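Local coordinates for leucine-rich-repeat protein (Methanosarcina barkeri, PDB 4WNR) that binds GDP and magnesium through its Roc G-domain, here linked to part of the COR domain, and is probably a serine/threonine protein kinase when whole, at residues K43-K54 and S115-R125. Numbering follows the deposited sequence.
Sequences KVLLVGDGEAGK and SLYILVLDSRR. With GDP (guanosine-5'-diphosphate), chain B.
Leu45 and Ile118 lie at the middle of a ladder of five backbone hydrogen bonds joining the end of strand 36-47 to strand 116-121, short segments that run parallel at 20°. Leu45 takes a bond from the amide of Ile118 and gives its own to Leu116 O; Val120 N closes the ladder on Val47 O at 2.9 Å.

Strand alternation puts Val44, Leu46 and Ile118 on one face and Leu45, Val47 and Tyr117 on the other; bulky apolar groups suit a buried sheet with helices on both faces. Val44 CG1, anti to its backbone N (chi1 177°), meets Ile118 CD1 at 3.5 Å, while Leu46 lies alongside Ile118; Phe189 and Leu197 of helix 186-198 pack here. Opposite, Leu45 runs beside Tyr117 with CD1 3.3 Å from CZ, and Val47 CG2 comes to the ring edge. Ile136 of helix 129-140 touches Val47 and Tyr117, whose hydroxyl reaches Ser112 O.

Beyond Val47 comes the P-loop of this Ras-like domain, the turn between strand and helix whose main-chain N-H groups point into the GDP beta-phosphate: Glu51 N bonds O3B, and Gly53 N bonds O1B at 2.7 Å. At the backbone angles of Gly48 and Gly53 any side chain would strike the preceding carbonyl. Val120 CG1 packs on Gly53 CA at 3.8 Å, and its CG2 lies against Lys54 CG. The bent chain of Lys54 returns NZ to Asp49 O, 2.9 Å away and above the carbonyl plane, bridging the loop.

Asp49 and Arg125 lie near each other without a salt bridge: the chains run antiparallel, Asp49 OD2 3.2 Å from Arg125 CD. Arg125, poorly ordered and uncertain in position, is modelled with NH1 salt-bridged to Asp122 OD2, whereas Arg124 pairs with Glu154.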
# COMPACT_ATOMS: atom_id res chain seq x y z
N LYS A 43 2.71 0.46 8.58
CA LYS A 43 2.95 0.26 7.15
C LYS A 43 3.74 1.45 6.62
O LYS A 43 3.34 2.59 6.80
CB LYS A 43 1.64 0.10 6.39
CG LYS A 43 1.83 -0.27 4.92
CD LYS A 43 0.54 -0.75 4.27
CE LYS A 43 -0.43 0.39 4.03
NZ LYS A 43 -1.69 -0.07 3.41
N VAL A 44 4.87 1.17 5.98
CA VAL A 44 5.70 2.21 5.37
C VAL A 44 5.57 2.12 3.85
O VAL A 44 5.83 1.07 3.25
CB VAL A 44 7.18 2.08 5.78
CG1 VAL A 44 8.04 3.13 5.09
CG2 VAL A 44 7.32 2.23 7.29
N LEU A 45 5.17 3.23 3.23
CA LEU A 45 4.88 3.27 1.80
C LEU A 45 5.95 4.04 1.03
O LEU A 45 6.05 5.26 1.15
CB LEU A 45 3.51 3.91 1.57
CG LEU A 45 2.32 3.09 2.10
CD1 LEU A 45 1.13 3.98 2.41
CD2 LEU A 45 1.93 2.00 1.12
N LEU A 46 6.74 3.31 0.24
CA LEU A 46 7.72 3.92 -0.66
C LEU A 46 6.97 4.46 -1.88
O LEU A 46 6.43 3.69 -2.67
CB LEU A 46 8.78 2.91 -1.10
CG LEU A 46 9.90 2.50 -0.13
CD1 LEU A 46 10.82 3.68 0.17
CD2 LEU A 46 9.35 1.90 1.15
N VAL A 47 6.93 5.78 -2.02
CA VAL A 47 6.22 6.41 -3.14
C VAL A 47 7.11 7.42 -3.87
O VAL A 47 8.09 7.92 -3.32
CB VAL A 47 4.91 7.08 -2.71
CG1 VAL A 47 3.91 6.03 -2.26
CG2 VAL A 47 5.14 8.11 -1.60
N GLY A 48 6.75 7.71 -5.11
CA GLY A 48 7.55 8.56 -5.99
C GLY A 48 7.55 8.03 -7.41
O GLY A 48 7.07 6.92 -7.66
N ASP A 49 8.09 8.81 -8.34
CA ASP A 49 8.12 8.43 -9.76
C ASP A 49 8.96 7.18 -10.00
O ASP A 49 9.82 6.83 -9.19
CB ASP A 49 8.68 9.57 -10.62
CG ASP A 49 7.73 10.75 -10.72
OD1 ASP A 49 6.50 10.53 -10.76
OD2 ASP A 49 8.21 11.89 -10.77
N GLY A 50 8.70 6.51 -11.12
CA GLY A 50 9.47 5.34 -11.53
C GLY A 50 10.91 5.70 -11.80
O GLY A 50 11.20 6.80 -12.28
N GLU A 51 11.82 4.78 -11.48
CA GLU A 51 13.27 4.99 -11.62
C GLU A 51 13.76 6.23 -10.87
O GLU A 51 14.56 7.01 -11.38
CB GLU A 51 13.66 5.07 -13.11
CG GLU A 51 13.25 3.84 -13.91
CD GLU A 51 13.68 3.92 -15.37
OE1 GLU A 51 14.10 5.00 -15.82
OE2 GLU A 51 13.58 2.88 -16.06
N ALA A 52 13.26 6.41 -9.65
CA ALA A 52 13.65 7.53 -8.78
C ALA A 52 14.63 7.10 -7.70
O ALA A 52 15.56 7.84 -7.37
CB ALA A 52 12.42 8.15 -8.15
N GLY A 53 14.42 5.91 -7.14
CA GLY A 53 15.27 5.37 -6.08
C GLY A 53 14.56 4.61 -4.96
O GLY A 53 15.14 4.42 -3.89
N LYS A 54 13.33 4.17 -5.21
CA LYS A 54 12.49 3.58 -4.16
C LYS A 54 12.97 2.19 -3.76
O LYS A 54 13.15 1.90 -2.57
CB LYS A 54 11.04 3.50 -4.62
CG LYS A 54 10.42 4.84 -4.97
CD LYS A 54 8.92 4.73 -5.25
CE LYS A 54 8.60 3.89 -6.48
NZ LYS A 54 9.20 4.44 -7.73
N SER A 115 -0.32 5.57 8.72
CA SER A 115 0.84 4.91 8.12
C SER A 115 2.01 5.88 8.12
O SER A 115 1.94 6.95 8.73
CB SER A 115 0.50 4.46 6.70
OG SER A 115 -0.66 3.65 6.67
N LEU A 116 3.10 5.51 7.44
CA LEU A 116 4.23 6.42 7.21
C LEU A 116 4.62 6.39 5.74
O LEU A 116 4.62 5.34 5.11
CB LEU A 116 5.42 6.05 8.09
CG LEU A 116 6.57 7.06 8.13
CD1 LEU A 116 7.15 7.19 9.53
CD2 LEU A 116 7.67 6.70 7.13
N TYR A 117 4.96 7.56 5.20
CA TYR A 117 5.29 7.70 3.79
C TYR A 117 6.74 8.13 3.59
O TYR A 117 7.25 8.98 4.31
CB TYR A 117 4.36 8.72 3.12
CG TYR A 117 2.96 8.20 2.90
CD1 TYR A 117 2.03 8.18 3.93
CD2 TYR A 117 2.57 7.72 1.65
CE1 TYR A 117 0.75 7.70 3.72
CE2 TYR A 117 1.29 7.23 1.43
CZ TYR A 117 0.38 7.23 2.47
OH TYR A 117 -0.88 6.74 2.26
N ILE A 118 7.40 7.50 2.62
CA ILE A 118 8.74 7.90 2.19
C ILE A 118 8.66 8.34 0.73
O ILE A 118 8.50 7.51 -0.17
CB ILE A 118 9.75 6.75 2.36
CG1 ILE A 118 9.90 6.39 3.84
CG2 ILE A 118 11.11 7.14 1.77
CD1 ILE A 118 10.68 5.12 4.10
N LEU A 119 8.77 9.65 0.51
CA LEU A 119 8.73 10.22 -0.84
C LEU A 119 10.14 10.31 -1.42
O LEU A 119 10.96 11.09 -0.95
CB LEU A 119 8.09 11.62 -0.80
CG LEU A 119 8.03 12.40 -2.12
CD1 LEU A 119 7.35 11.60 -3.22
CD2 LEU A 119 7.32 13.73 -1.91
N VAL A 120 10.41 9.49 -2.44
CA VAL A 120 11.71 9.49 -3.11
C VAL A 120 11.67 10.36 -4.37
O VAL A 120 10.77 10.21 -5.20
CB VAL A 120 12.16 8.06 -3.49
CG1 VAL A 120 13.59 8.07 -3.99
CG2 VAL A 120 12.02 7.12 -2.30
N LEU A 121 12.65 11.25 -4.49
CA LEU A 121 12.73 12.18 -5.61
C LEU A 121 14.10 12.14 -6.27
O LEU A 121 15.05 11.58 -5.73
CB LEU A 121 12.46 13.61 -5.13
CG LEU A 121 11.13 13.86 -4.42
CD1 LEU A 121 11.13 15.25 -3.79
CD2 LEU A 121 9.95 13.70 -5.37
N ASP A 122 14.20 12.74 -7.46
CA ASP A 122 15.47 12.91 -8.16
C ASP A 122 15.46 14.16 -9.05
O ASP A 122 14.40 14.75 -9.28
CB ASP A 122 15.83 11.66 -8.97
CG ASP A 122 14.83 11.37 -10.07
OD1 ASP A 122 13.64 11.73 -9.92
OD2 ASP A 122 15.23 10.76 -11.09
N SER A 123 16.64 14.53 -9.54
CA SER A 123 16.81 15.80 -10.26
C SER A 123 16.17 15.80 -11.65
O SER A 123 15.46 16.75 -12.00
CB SER A 123 18.30 16.12 -10.40
OG SER A 123 19.00 15.06 -11.02
N ARG A 124 16.40 14.74 -12.42
CA ARG A 124 15.97 14.67 -13.83
C ARG A 124 14.53 15.15 -14.04
O ARG A 124 14.26 15.93 -14.96
CB ARG A 124 16.14 13.25 -14.38
CG ARG A 124 17.59 12.85 -14.61
CD ARG A 124 17.72 11.69 -15.59
NE ARG A 124 17.30 10.42 -15.00
CZ ARG A 124 18.04 9.67 -14.19
NH1 ARG A 124 19.27 10.05 -13.82
NH2 ARG A 124 17.56 8.52 -13.73
N ARG A 125 13.62 14.70 -13.18
CA ARG A 125 12.24 15.17 -13.20
C ARG A 125 12.14 16.44 -12.36
O ARG A 125 12.13 16.39 -11.13
CB ARG A 125 11.29 14.09 -12.68
CG ARG A 125 11.28 12.85 -13.55
CD ARG A 125 10.52 11.70 -12.92
NE ARG A 125 10.86 10.42 -13.54
CZ ARG A 125 11.98 9.74 -13.32
NH1 ARG A 125 12.91 10.19 -12.49
NH2 ARG A 125 12.19 8.59 -13.95
PB GDP B . 12.42 2.46 -8.67
O1B GDP B . 12.97 3.83 -8.03
O2B GDP B . 11.60 1.73 -7.50
O3B GDP B . 11.55 2.72 -9.85
O3A GDP B . 13.64 1.46 -8.99
PA GDP B . 15.19 1.86 -8.85
O1A GDP B . 15.46 2.69 -7.66
O2A GDP B . 15.93 0.43 -8.75
O5' GDP B . 15.65 2.50 -10.25
C5' GDP B . 16.52 3.59 -10.27
C4' GDP B . 17.70 3.26 -11.22
O4' GDP B . 18.76 4.19 -10.95
C3' GDP B . 18.31 1.88 -10.98
O3' GDP B . 19.00 1.44 -12.16
C2' GDP B . 19.28 2.12 -9.85
O2' GDP B . 20.40 1.23 -9.94
C1' GDP B . 19.74 3.56 -10.08
N9 GDP B . 19.87 4.33 -8.81
C8 GDP B . 19.09 4.30 -7.73
N7 GDP B . 19.57 5.15 -6.84
C5 GDP B . 20.66 5.72 -7.35
C6 GDP B . 21.49 6.63 -6.85
O6 GDP B . 21.33 7.10 -5.73
N1 GDP B . 22.58 7.06 -7.62
C2 GDP B . 22.75 6.52 -8.90
N2 GDP B . 23.77 6.90 -9.65
N3 GDP B . 21.88 5.60 -9.34
C4 GDP B . 20.84 5.21 -8.58